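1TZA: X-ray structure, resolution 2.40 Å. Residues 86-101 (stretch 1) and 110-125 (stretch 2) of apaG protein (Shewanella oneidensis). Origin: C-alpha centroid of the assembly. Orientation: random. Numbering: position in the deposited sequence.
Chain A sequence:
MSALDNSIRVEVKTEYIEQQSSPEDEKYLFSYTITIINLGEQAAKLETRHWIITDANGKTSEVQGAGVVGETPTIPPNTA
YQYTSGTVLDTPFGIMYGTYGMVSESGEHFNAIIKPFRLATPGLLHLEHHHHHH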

ATOM      1  N   GLY A  86       3.889   2.214  -2.401  1.00  3.46           N
ATOM      2  CA  GLY A  86       3.369   3.036  -1.327  1.00  3.58           C
ATOM      3  C   GLY A  86       4.405   3.374  -0.275  1.00  5.13           C
ATOM      4  O   GLY A  86       5.558   2.952  -0.359  1.00  3.70           O
ATOM      5  N   THR A  87       3.993   4.143   0.723  1.00  5.30           N
ATOM      6  CA  THR A  87       4.900   4.512   1.791  1.00  7.28           C
ATOM      7  C   THR A  87       4.099   4.913   3.014  1.00  6.24           C
ATOM      8  O   THR A  87       2.940   5.313   2.893  1.00  5.59           O
ATOM      9  CB  THR A  87       5.795   5.694   1.386  1.00  9.35           C
ATOM     10  OG1 THR A  87       6.791   5.894   2.393  1.00 13.79           O
ATOM     11  CG2 THR A  87       4.970   6.963   1.247  1.00  6.72           C
ATOM     12  N   VAL A  88       4.721   4.802   4.186  1.00  5.55           N
ATOM     13  CA  VAL A  88       4.075   5.157   5.445  1.00  4.90           C
ATOM     14  C   VAL A  88       4.730   6.398   6.044  1.00  4.68           C
ATOM     15  O   VAL A  88       5.933   6.405   6.278  1.00  4.78           O
ATOM     16  CB  VAL A  88       4.189   4.012   6.479  1.00  6.72           C
ATOM     17  CG1 VAL A  88       3.669   4.485   7.833  1.00  5.77           C
ATOM     18  CG2 VAL A  88       3.398   2.805   6.013  1.00  3.32           C
ATOM     19  N   LEU A  89       3.950   7.447   6.292  1.00  5.12           N
ATOM     20  CA  LEU A  89       4.510   8.665   6.879  1.00  4.99           C
ATOM     21  C   LEU A  89       4.115   8.807   8.337  1.00  3.65           C
ATOM     22  O   LEU A  89       3.082   8.285   8.750  1.00  2.59           O
ATOM     23  CB  LEU A  89       4.022   9.910   6.143  1.00  5.60           C
ATOM     24  CG  LEU A  89       4.527  10.199   4.737  1.00 10.08           C
ATOM     25  CD1 LEU A  89       3.939  11.537   4.287  1.00 10.58           C
ATOM     26  CD2 LEU A  89       6.054  10.245   4.719  1.00  7.97           C
ATOM     27  N   ASP A  90       4.929   9.521   9.110  1.00  2.86           N
ATOM     28  CA  ASP A  90       4.602   9.747  10.512  1.00  5.74           C
ATOM     29  C   ASP A  90       3.766  11.019  10.668  1.00  4.04           C
ATOM     30  O   ASP A  90       3.389  11.386  11.780  1.00  7.40           O
ATOM     31  CB  ASP A  90       5.867   9.816  11.392  1.00  5.41           C
ATOM     32  CG  ASP A  90       6.891  10.809  10.879  1.00 10.49           C
ATOM     33  OD1 ASP A  90       6.524  11.744  10.132  1.00 11.04           O
ATOM     34  OD2 ASP A  90       8.076  10.659  11.241  1.00 12.82           O
ATOM     35  N   THR A  91       3.487  11.687   9.549  1.00  4.65           N
ATOM     36  CA  THR A  91       2.646  12.900   9.528  1.00  6.09           C
ATOM     37  C   THR A  91       1.650  12.766   8.370  1.00  5.21           C
ATOM     38  O   THR A  91       1.933  12.088   7.393  1.00  4.64           O
ATOM     39  CB  THR A  91       3.481  14.203   9.320  1.00  7.08           C
ATOM     40  OG1 THR A  91       4.297  14.075   8.144  1.00  7.01           O
ATOM     41  CG2 THR A  91       4.370  14.475  10.536  1.00  5.28           C
ATOM     42  N   PRO A  92       0.467  13.397   8.477  1.00  5.43           N
ATOM     43  CA  PRO A  92      -0.546  13.320   7.418  1.00  4.49           C
ATOM     44  C   PRO A  92      -0.190  14.070   6.139  1.00  4.83           C
ATOM     45  O   PRO A  92      -0.949  14.058   5.164  1.00  5.35           O
ATOM     46  CB  PRO A  92      -1.798  13.883   8.094  1.00  5.81           C
ATOM     47  CG  PRO A  92      -1.238  14.867   9.071  1.00  2.83           C
ATOM     48  CD  PRO A  92      -0.066  14.109   9.654  1.00  5.48           C
ATOM     49  N   PHE A  93       0.959  14.732   6.147  1.00  4.63           N
ATOM     50  CA  PHE A  93       1.423  15.458   4.975  1.00  1.40           C
ATOM     51  C   PHE A  93       2.904  15.217   4.796  1.00  1.23           C
ATOM     52  O   PHE A  93       3.636  15.076   5.774  1.00  1.00           O
ATOM     53  CB  PHE A  93       1.205  16.960   5.111  1.00  1.81           C
ATOM     54  CG  PHE A  93       1.814  17.750   3.983  1.00  3.39           C
ATOM     55  CD1 PHE A  93       1.224  17.749   2.721  1.00  3.34           C
ATOM     56  CD2 PHE A  93       3.002  18.455   4.165  1.00  2.11           C
ATOM     57  CE1 PHE A  93       1.813  18.444   1.654  1.00  5.51           C
ATOM     58  CE2 PHE A  93       3.597  19.146   3.112  1.00  3.56           C
ATOM     59  CZ  PHE A  93       3.002  19.142   1.852  1.00  4.95           C
ATOM     60  N   GLY A  94       3.338  15.188   3.541  1.00  1.41           N
ATOM     61  CA  GLY A  94       4.739  14.971   3.242  1.00  4.12           C
ATOM     62  C   GLY A  94       4.989  15.146   1.758  1.00  5.15           C
ATOM     63  O   GLY A  94       4.049  15.335   0.979  1.00  6.62           O
ATOM     64  N   ILE A  95       6.255  15.064   1.369  1.00  6.42           N
ATOM     65  CA  ILE A  95       6.656  15.224  -0.025  1.00  8.21           C
ATOM     66  C   ILE A  95       7.636  14.133  -0.483  1.00  8.53           C
ATOM     67  O   ILE A  95       8.448  13.625   0.296  1.00  6.11           O
ATOM     68  CB  ILE A  95       7.338  16.596  -0.240  1.00  7.96           C
ATOM     69  CG1 ILE A  95       6.381  17.719   0.154  1.00  9.74           C
ATOM     70  CG2 ILE A  95       7.760  16.754  -1.679  1.00 12.57           C
ATOM     71  CD1 ILE A  95       5.107  17.749  -0.649  1.00 10.61           C
HETATM   72  N   MSE A  96       7.550  13.777  -1.756  1.00  8.95           N
HETATM   73  CA  MSE A  96       8.443  12.780  -2.328  1.00 11.49           C
HETATM   74  C   MSE A  96       9.045  13.284  -3.642  1.00 10.29           C
HETATM   75  O   MSE A  96       8.397  14.016  -4.396  1.00 10.66           O
HETATM   76  CB  MSE A  96       7.697  11.463  -2.585  1.00 11.69           C
HETATM   77  CG  MSE A  96       7.505  10.570  -1.365  1.00 15.80           C
HETATM   78 SE   MSE A  96       6.669   8.878  -1.872  1.00 22.67          SE
HETATM   79  CE  MSE A  96       8.226   7.896  -2.552  1.00 14.51           C
ATOM     80  N   TYR A  97      10.286  12.901  -3.906  1.00  8.80           N
ATOM     81  CA  TYR A  97      10.963  13.273  -5.143  1.00 12.18           C
ATOM     82  C   TYR A  97      12.201  12.395  -5.281  1.00 10.51           C
ATOM     83  O   TYR A  97      12.564  11.690  -4.342  1.00 11.25           O
ATOM     84  CB  TYR A  97      11.329  14.775  -5.148  1.00 11.83           C
ATOM     85  CG  TYR A  97      12.456  15.189  -4.224  1.00 15.43           C
ATOM     86  CD1 TYR A  97      13.786  14.968  -4.571  1.00 17.88           C
ATOM     87  CD2 TYR A  97      12.190  15.836  -3.018  1.00 17.33           C
ATOM     88  CE1 TYR A  97      14.826  15.385  -3.741  1.00 19.28           C
ATOM     89  CE2 TYR A  97      13.218  16.256  -2.182  1.00 18.09           C
ATOM     90  CZ  TYR A  97      14.529  16.026  -2.551  1.00 19.31           C
ATOM     91  OH  TYR A  97      15.542  16.434  -1.721  1.00 22.45           O
ATOM     92  N   GLY A  98      12.833  12.418  -6.448  1.00 11.29           N
ATOM     93  CA  GLY A  98      14.017  11.601  -6.651  1.00 11.76           C
ATOM     94  C   GLY A  98      14.331  11.350  -8.114  1.00 13.05           C
ATOM     95  O   GLY A  98      14.003  12.169  -8.979  1.00 14.55           O
ATOM     96  N   THR A  99      14.971  10.220  -8.397  1.00 12.50           N
ATOM     97  CA  THR A  99      15.328   9.881  -9.765  1.00 11.10           C
ATOM     98  C   THR A  99      15.323   8.382 -10.005  1.00 10.16           C
ATOM     99  O   THR A  99      15.387   7.587  -9.072  1.00  9.02           O
ATOM    100  CB  THR A  99      16.727  10.404 -10.126  1.00 10.96           C
ATOM    101  OG1 THR A  99      17.690   9.800  -9.263  1.00 11.72           O
ATOM    102  CG2 THR A  99      16.798  11.917  -9.966  1.00 11.76           C
ATOM    103  N   TYR A 100      15.232   8.018 -11.277  1.00  9.73           N
ATOM    104  CA  TYR A 100      15.251   6.634 -11.714  1.00  8.97           C
ATOM    105  C   TYR A 100      16.518   6.494 -12.538  1.00 10.70           C
ATOM    106  O   TYR A 100      16.794   7.336 -13.396  1.00 13.53           O
ATOM    107  CB  TYR A 100      14.045   6.324 -12.608  1.00  6.59           C
ATOM    108  CG  TYR A 100      12.728   6.232 -11.890  1.00  4.81           C
ATOM    109  CD1 TYR A 100      12.591   5.452 -10.744  1.00  6.14           C
ATOM    110  CD2 TYR A 100      11.599   6.879 -12.384  1.00  7.03           C
ATOM    111  CE1 TYR A 100      11.356   5.312 -10.107  1.00  5.94           C
ATOM    112  CE2 TYR A 100      10.356   6.750 -11.759  1.00  6.27           C
ATOM    113  CZ  TYR A 100      10.242   5.958 -10.618  1.00  7.97           C
ATOM    114  OH  TYR A 100       9.013   5.797 -10.004  1.00  8.88           O
ATOM    115  N   GLY A 101      17.301   5.454 -12.279  1.00 11.36           N
ATOM    116  CA  GLY A 101      18.512   5.257 -13.053  1.00 12.44           C
ATOM    117  C   GLY A 101      18.153   4.499 -14.316  1.00 13.88           C
ATOM    118  O   GLY A 101      17.911   3.295 -14.263  1.00 12.76           O
ATOM    119  N   PHE A 110      21.404   7.254 -17.984  1.00 29.56           N
ATOM    120  CA  PHE A 110      20.935   8.608 -17.711  1.00 27.27           C
ATOM    121  C   PHE A 110      19.863   8.561 -16.630  1.00 25.87           C
ATOM    122  O   PHE A 110      19.437   7.483 -16.219  1.00 25.09           O
ATOM    123  CB  PHE A 110      20.378   9.266 -18.976  1.00 27.56           C
ATOM    124  CG  PHE A 110      19.196   8.560 -19.560  1.00 27.65           C
ATOM    125  CD1 PHE A 110      19.346   7.327 -20.190  1.00 26.42           C
ATOM    126  CD2 PHE A 110      17.927   9.134 -19.498  1.00 27.89           C
ATOM    127  CE1 PHE A 110      18.252   6.675 -20.757  1.00 27.75           C
ATOM    128  CE2 PHE A 110      16.821   8.490 -20.063  1.00 27.89           C
ATOM    129  CZ  PHE A 110      16.986   7.258 -20.694  1.00 27.42           C
ATOM    130  N   ASN A 111      19.425   9.728 -16.169  1.00 24.23           N
ATOM    131  CA  ASN A 111      18.420   9.773 -15.121  1.00 22.97           C
ATOM    132  C   ASN A 111      17.100  10.396 -15.535  1.00 22.54           C
ATOM    133  O   ASN A 111      17.065  11.365 -16.290  1.00 22.99           O
ATOM    134  CB  ASN A 111      18.959  10.528 -13.908  1.00 22.66           C
ATOM    135  CG  ASN A 111      20.207   9.891 -13.331  1.00 23.77           C
ATOM    136  OD1 ASN A 111      20.212   8.713 -12.961  1.00 20.80           O
ATOM    137  ND2 ASN A 111      21.279  10.670 -13.253  1.00 23.53           N
ATOM    138  N   ALA A 112      16.016   9.809 -15.040  1.00 20.92           N
ATOM    139  CA  ALA A 112      14.670  10.305 -15.287  1.00 19.19           C
ATOM    140  C   ALA A 112      14.297  10.982 -13.972  1.00 18.47           C
ATOM    141  O   ALA A 112      14.227  10.327 -12.932  1.00 18.91           O
ATOM    142  CB  ALA A 112      13.715   9.151 -15.581  1.00 16.17           C
ATOM    143  N   ILE A 113      14.086  12.292 -14.012  1.00 17.91           N
ATOM    144  CA  ILE A 113      13.747  13.039 -12.812  1.00 16.65           C
ATOM    145  C   ILE A 113      12.304  12.829 -12.396  1.00 16.34           C
ATOM    146  O   ILE A 113      11.406  12.747 -13.229  1.00 15.24           O
ATOM    147  CB  ILE A 113      13.976  14.552 -13.008  1.00 17.68           C
ATOM    148  CG1 ILE A 113      15.409  14.798 -13.470  1.00 19.47           C
ATOM    149  CG2 ILE A 113      13.721  15.300 -11.697  1.00 16.03           C
ATOM    150  CD1 ILE A 113      15.669  16.221 -13.911  1.00 20.40           C
ATOM    151  N   ILE A 114      12.102  12.734 -11.088  1.00 15.76           N
ATOM    152  CA  ILE A 114      10.778  12.570 -10.518  1.00 15.23           C
ATOM    153  C   ILE A 114      10.515  13.837  -9.707  1.00 14.33           C
ATOM    154  O   ILE A 114      11.007  13.979  -8.590  1.00 14.17           O
ATOM    155  CB  ILE A 114      10.712  11.336  -9.591  1.00 15.34           C
ATOM    156  CG1 ILE A 114      11.186  10.089 -10.346  1.00 15.30           C
ATOM    157  CG2 ILE A 114       9.285  11.137  -9.112  1.00 14.47           C
ATOM    158  CD1 ILE A 114      11.613   8.943  -9.442  1.00 15.24           C
ATOM    159  N   LYS A 115       9.753  14.759 -10.287  1.00 14.33           N
ATOM    160  CA  LYS A 115       9.428  16.023  -9.636  1.00 15.66           C
ATOM    161  C   LYS A 115       8.776  15.796  -8.287  1.00 14.57           C
ATOM    162  O   LYS A 115       8.113  14.781  -8.066  1.00 13.97           O
ATOM    163  CB  LYS A 115       8.477  16.851 -10.510  1.00 16.09           C
ATOM    164  CG  LYS A 115       9.003  17.144 -11.900  1.00 22.58           C
ATOM    165  CD  LYS A 115      10.292  17.954 -11.857  1.00 24.75           C
ATOM    166  CE  LYS A 115      10.787  18.271 -13.271  1.00 27.34           C
ATOM    167  NZ  LYS A 115      12.125  18.941 -13.284  1.00 27.35           N
ATOM    168  N   PRO A 116       8.957  16.745  -7.358  1.00 14.14           N
ATOM    169  CA  PRO A 116       8.340  16.573  -6.043  1.00 12.05           C
ATOM    170  C   PRO A 116       6.811  16.564  -6.119  1.00 11.52           C
ATOM    171  O   PRO A 116       6.205  17.360  -6.837  1.00 14.02           O
ATOM    172  CB  PRO A 116       8.893  17.757  -5.242  1.00 12.93           C
ATOM    173  CG  PRO A 116       9.212  18.787  -6.299  1.00 12.95           C
ATOM    174  CD  PRO A 116       9.815  17.944  -7.392  1.00 13.11           C
ATOM    175  N   PHE A 117       6.197  15.639  -5.393  1.00  8.16           N
ATOM    176  CA  PHE A 117       4.748  15.530  -5.335  1.00  7.74           C
ATOM    177  C   PHE A 117       4.372  15.305  -3.869  1.00  8.49           C
ATOM    178  O   PHE A 117       5.156  14.763  -3.090  1.00  8.95           O
ATOM    179  CB  PHE A 117       4.236  14.383  -6.235  1.00  6.60           C
ATOM    180  CG  PHE A 117       4.796  13.026  -5.893  1.00  4.52           C
ATOM    181  CD1 PHE A 117       4.211  12.242  -4.894  1.00  5.96           C
ATOM    182  CD2 PHE A 117       5.897  12.525  -6.578  1.00  3.72           C
ATOM    183  CE1 PHE A 117       4.720  10.966  -4.582  1.00  6.58           C
ATOM    184  CE2 PHE A 117       6.417  11.254  -6.275  1.00  5.37           C
ATOM    185  CZ  PHE A 117       5.821  10.475  -5.274  1.00  5.46           C
ATOM    186  N   ARG A 118       3.171  15.732  -3.508  1.00  8.98           N
ATOM    187  CA  ARG A 118       2.686  15.642  -2.143  1.00 10.33           C
ATOM    188  C   ARG A 118       1.977  14.361  -1.771  1.00 11.11           C
ATOM    189  O   ARG A 118       1.550  13.584  -2.626  1.00 11.25           O
ATOM    190  CB  ARG A 118       1.732  16.803  -1.871  1.00 13.18           C
ATOM    191  CG  ARG A 118       0.746  17.032  -3.015  1.00 18.19           C
ATOM    192  CD  ARG A 118      -0.673  16.566  -2.715  1.00 20.08           C
ATOM    193  NE  ARG A 118      -1.370  17.488  -1.828  1.00 19.43           N
ATOM    194  CZ  ARG A 118      -2.682  17.698  -1.853  1.00 20.03           C
ATOM    195  NH1 ARG A 118      -3.442  17.053  -2.727  1.00 19.56           N
ATOM    196  NH2 ARG A 118      -3.236  18.559  -1.006  1.00 18.94           N
ATOM    197  N   LEU A 119       1.872  14.162  -0.464  1.00  9.37           N
ATOM    198  CA  LEU A 119       1.169  13.038   0.120  1.00  7.73           C
ATOM    199  C   LEU A 119       0.347  13.760   1.178  1.00  5.58           C
ATOM    200  O   LEU A 119       0.901  14.442   2.028  1.00  8.14           O
ATOM    201  CB  LEU A 119       2.148  12.051   0.763  1.00  7.63           C
ATOM    202  CG  LEU A 119       3.062  11.272  -0.194  1.00  8.84           C
ATOM    203  CD1 LEU A 119       4.009  10.363   0.585  1.00 10.38           C
ATOM    204  CD2 LEU A 119       2.213  10.454  -1.141  1.00  7.03           C
ATOM    205  N   ALA A 120      -0.971  13.657   1.110  1.00  4.08           N
ATOM    206  CA  ALA A 120      -1.784  14.339   2.098  1.00  5.96           C
ATOM    207  C   ALA A 120      -3.110  13.646   2.331  1.00  7.79           C
ATOM    208  O   ALA A 120      -3.748  13.163   1.389  1.00  8.48           O
ATOM    209  CB  ALA A 120      -2.012  15.805   1.677  1.00  4.02           C
ATOM    210  N   THR A 121      -3.518  13.585   3.596  1.00  9.57           N
ATOM    211  CA  THR A 121      -4.787  12.971   3.933  1.00 11.68           C
ATOM    212  C   THR A 121      -5.819  13.951   3.420  1.00 14.92           C
ATOM    213  O   THR A 121      -5.652  15.154   3.561  1.00 15.60           O
ATOM    214  CB  THR A 121      -4.942  12.780   5.451  1.00 10.02           C
ATOM    215  OG1 THR A 121      -4.603  13.997   6.133  1.00 10.91           O
ATOM    216  CG2 THR A 121      -4.035  11.647   5.930  1.00  8.71           C
ATOM    217  N   PRO A 122      -6.899  13.455   2.812  1.00 18.24           N
ATOM    218  CA  PRO A 122      -7.918  14.375   2.292  1.00 20.50           C
ATOM    219  C   PRO A 122      -8.417  15.443   3.270  1.00 20.83           C
ATOM    220  O   PRO A 122      -8.563  15.192   4.474  1.00 20.79           O
ATOM    221  CB  PRO A 122      -9.032  13.433   1.834  1.00 21.19           C
ATOM    222  CG  PRO A 122      -8.864  12.230   2.754  1.00 22.39           C
ATOM    223  CD  PRO A 122      -7.367  12.059   2.764  1.00 19.49           C
ATOM    224  N   GLY A 123      -8.660  16.636   2.729  1.00 19.82           N
ATOM    225  CA  GLY A 123      -9.168  17.744   3.521  1.00 19.96           C
ATOM    226  C   GLY A 123      -8.326  18.171   4.704  1.00 19.56           C
ATOM    227  O   GLY A 123      -8.851  18.628   5.718  1.00 17.73           O
ATOM    228  N   LEU A 124      -7.015  18.018   4.578  1.00 21.04           N
ATOM    229  CA  LEU A 124      -6.104  18.409   5.641  1.00 22.16           C
ATOM    230  C   LEU A 124      -6.169  19.933   5.753  1.00 23.81           C
ATOM    231  O   LEU A 124      -6.088  20.500   6.844  1.00 24.38           O
ATOM    232  CB  LEU A 124      -4.687  17.952   5.290  1.00 20.72           C
ATOM    233  CG  LEU A 124      -3.598  18.012   6.364  1.00 21.40           C
ATOM    234  CD1 LEU A 124      -4.049  17.268   7.626  1.00 16.86           C
ATOM    235  CD2 LEU A 124      -2.332  17.387   5.792  1.00 18.61           C
ATOM    236  N   LEU A 125      -6.341  20.585   4.607  1.00 24.15           N
ATOM    237  CA  LEU A 125      -6.435  22.038   4.548  1.00 26.71           C
ATOM    238  C   LEU A 125      -7.837  22.385   4.042  1.00 27.43           C
ATOM    239  O   LEU A 125      -8.265  21.871   3.012  1.00 28.16           O
ATOM    240  CB  LEU A 125      -5.371  22.571   3.589  1.00 26.21           C
ATOM    241  CG  LEU A 125      -4.766  23.936   3.907  1.00 27.16           C
ATOM    242  CD1 LEU A 125      -4.226  23.940   5.336  1.00 25.50           C
ATOM    243  CD2 LEU A 125      -3.656  24.243   2.898  1.00 24.57           C
TER
HETATM  244  O   HOH W   1      19.092   7.763 -10.173  1.00 16.66           O

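Strand 93-101 of stretch 1 lies beside strand 110-120 of stretch 2, their axes 152° apart in direction and 4.6 Å apart at closest approach, which makes the pair antiparallel with appreciable twist. Together the stretches bury 1059 Å², both sides summed.

The earlier strand, 86-89, meets stretch 2 through side chains alone. Thr87 CG2 lies 3.6 Å from Leu119 CD1, and Leu89 CD1 lies 3.9 Å from the same methyl, so Leu119 packs apolar carbon against both.

Pro92 opens the backbone ladder: Thr121 N donates to Pro92 O at 3.0 Å, and Ala120 CA approaches that oxygen at 3.2 Å in a CA-H...O contact. Pro92 CG also meets Leu124 CD1 at 4.0 Å. Leu124 sits at the end of a type II turn begun by Thr121, and its CD2 reaches Phe93 CB at 3.6 Å. The Phe93 ring has Ala120 CB at its edge, 3.9 Å from CD1.

Gly94 and Leu119 form a reciprocal pair, Gly94 N to Leu119 O at 3.0 Å and Leu119 N to Gly94 O at 2.9 Å. A CB on Gly94 would come within 2.5 Å of Leu89 CD1, so the absent side chain leaves room for that leucine. Ile95 is on the same face as Phe93, and its side-chain end comes nearer to stretch 2, placing Ile95 CD1 3.7 Å from Arg118 CB.

Met96, modelled as selenomethionine, pairs with Phe117 through two 2.9 Å bonds, Met96 N to Phe117 O and Phe117 N to Met96 O. On the face shared with Leu119, Met96 CB stands over the Phe117 ring, 3.8 Å from its centroid and 29° off the normal, a CH-pi contact. Met96 SE touches Leu119 CD1 at 3.9 Å.

Between Met96 and Gly98 the register shifts by one residue, a beta bulge. Here Tyr97 CB packs on Pro116 CB at 3.9 Å. Hydrogen bonding resumes with Gly98 N to Ile114 O at 3.2 Å and Ile114 N to Gly98 O at 2.9 Å. The phi/psi of Gly98, 160/-152, would jam a CB against the preceding carbonyl oxygen, a conformation that calls for glycine.

Thr99 faces Ile113 at a non-hydrogen-bonded position; one water lies 2.6 Å from Thr99 OG1 and donates to Asn111 OD1 at 3.2 Å, bridging the strands. Tyr100 N bonds Ala112 O at 3.0 Å, and Ala112 N returns to Tyr100 O at 3.1 Å. Ile114 CD1 sits 3.4 Å from the Tyr100 ring centroid, just 10° off the normal, a nearly perpendicular CH-pi approach.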